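Local coordinates for Lon211 (Mycobacterium tuberculosis, PDB 6VBK), which forms the N-terminal domain of the ATP-dependent Lon protease, a region that probably helps to recognise and bind protein substrates, at the interface of chains A and B. Residues are numbered along the deposited sequence; one frame, centred on the assembly and turned at random. Chains: chain A/B, Lon211.

The interface of chains A and B. Residues chain A 90-92; chain B 6-9.
A:Arg90 and B:Ser9 pair as an antiparallel beta bridge, joining the end of strand 79-90 of one chain to the start of a strand in the other. B:Ser9 N gives its hydrogen to the carbonyl A:Arg90 O at 3.0 Å. The return bond from A:Arg90 N to B:Ser9 O is weak.

Water 1 gives A:Arg90 O a second polar partner and also meets the carbonyl B:Ser7 O. The hydroxyl B:Ser9 OG, turned beside its own backbone N and anti to the carbonyl carbon (chi1 -63°), meets the same water at 3.1 Å. Serine suits this place, being short enough to stay near the bridge and polar enough to share its water.

B:Met8 supplies the apolar reach. From CB, which lies back from the other chain, CG runs anti to the backbone N (chi1 178°); bends at chi2 and chi3 then bring the tip towards chain A. SD lies 3.8 Å from A:Arg90 N and 4.0 Å from A:Leu91 CD2, while the terminal CE touches that same methyl. The two side chains cross obliquely, an arrangement that an unbranched, flexible thioether can adopt against a branched leucine. The branching lets A:Leu91 offer CD2 to the thioether, where it also lies near B:Ser7 O, while its other methyl, CD1, faces CD1 of B:Leu6, an equally apolar residue suited to this looser contact.

A:Pro92 has no amide hydrogen with which to extend the pairing, and its ring packs against B:Ser7, CG resting on CB of the serine. This edge of the domain is thus bridged by strand pairing, a shared water and small apolar contacts; the pairing may be a feature of the crystal. At the proline ring, CD lies 3.2 Å from B:Ser7 O.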
loop_
_atom_site.group_PDB
_atom_site.type_symbol
_atom_site.label_atom_id
_atom_site.label_comp_id
_atom_site.label_asym_id
_atom_site.label_seq_id
_atom_site.Cartn_x
_atom_site.Cartn_y
_atom_site.Cartn_z
ATOM N N ARG A 90 -1.354 -2.959 -1.126
ATOM C CA ARG A 90 -2.097 -4.204 -1.254
ATOM C C ARG A 90 -3.588 -3.912 -1.311
ATOM O O ARG A 90 -4.097 -3.069 -0.566
ATOM C CB ARG A 90 -1.792 -5.160 -0.097
ATOM C CG ARG A 90 -0.367 -5.686 -0.100
ATOM C CD ARG A 90 -0.150 -6.723 -1.186
ATOM N NE ARG A 90 1.269 -6.922 -1.464
ATOM C CZ ARG A 90 1.758 -7.947 -2.152
ATOM N NH1 ARG A 90 0.943 -8.879 -2.624
ATOM N NH2 ARG A 90 3.065 -8.044 -2.362
ATOM N N LEU A 91 -4.273 -4.610 -2.199
ATOM C CA LEU A 91 -5.711 -4.533 -2.383
ATOM C C LEU A 91 -6.406 -5.496 -1.427
ATOM O O LEU A 91 -5.763 -6.393 -0.869
ATOM C CB LEU A 91 -6.055 -4.848 -3.838
ATOM C CG LEU A 91 -5.306 -3.982 -4.857
ATOM C CD1 LEU A 91 -5.647 -4.391 -6.280
ATOM C CD2 LEU A 91 -5.600 -2.504 -4.632
ATOM N N PRO A 92 -7.715 -5.329 -1.189
ATOM C CA PRO A 92 -8.376 -6.118 -0.130
ATOM C C PRO A 92 -8.186 -7.624 -0.232
ATOM O O PRO A 92 -8.213 -8.309 0.800
ATOM C CB PRO A 92 -9.852 -5.732 -0.289
ATOM C CG PRO A 92 -9.808 -4.356 -0.830
ATOM C CD PRO A 92 -8.634 -4.333 -1.769
ATOM N N LEU B 6 -10.908 1.237 -5.650
ATOM C CA LEU B 6 -10.219 0.158 -4.956
ATOM C C LEU B 6 -9.614 0.660 -3.653
ATOM O O LEU B 6 -8.967 1.712 -3.619
ATOM C CB LEU B 6 -9.125 -0.431 -5.845
ATOM C CG LEU B 6 -9.556 -1.143 -7.127
ATOM C CD1 LEU B 6 -8.340 -1.574 -7.926
ATOM C CD2 LEU B 6 -10.425 -2.338 -6.790
ATOM N N SER B 7 -9.818 -0.099 -2.582
ATOM C CA SER B 7 -9.187 0.202 -1.304
ATOM C C SER B 7 -7.726 -0.231 -1.359
ATOM O O SER B 7 -7.428 -1.392 -1.660
ATOM C CB SER B 7 -9.924 -0.500 -0.167
ATOM O OG SER B 7 -9.316 -0.225 1.083
ATOM N N MET B 8 -6.818 0.698 -1.077
ATOM C CA MET B 8 -5.385 0.444 -1.127
ATOM C C MET B 8 -4.809 0.618 0.269
ATOM O O MET B 8 -4.952 1.687 0.874
ATOM C CB MET B 8 -4.691 1.385 -2.114
ATOM C CG MET B 8 -3.181 1.216 -2.189
ATOM S SD MET B 8 -2.666 -0.097 -3.312
ATOM C CE MET B 8 -3.172 0.590 -4.887
ATOM N N SER B 9 -4.165 -0.425 0.777
ATOM C CA SER B 9 -3.499 -0.359 2.067
ATOM C C SER B 9 -2.034 0.025 1.885
ATOM O O SER B 9 -1.432 -0.198 0.832
ATOM C CB SER B 9 -3.612 -1.694 2.802
ATOM O OG SER B 9 -4.965 -2.009 3.081
HETATM O O HOH W 1 -6.642 -3.340 0.802
#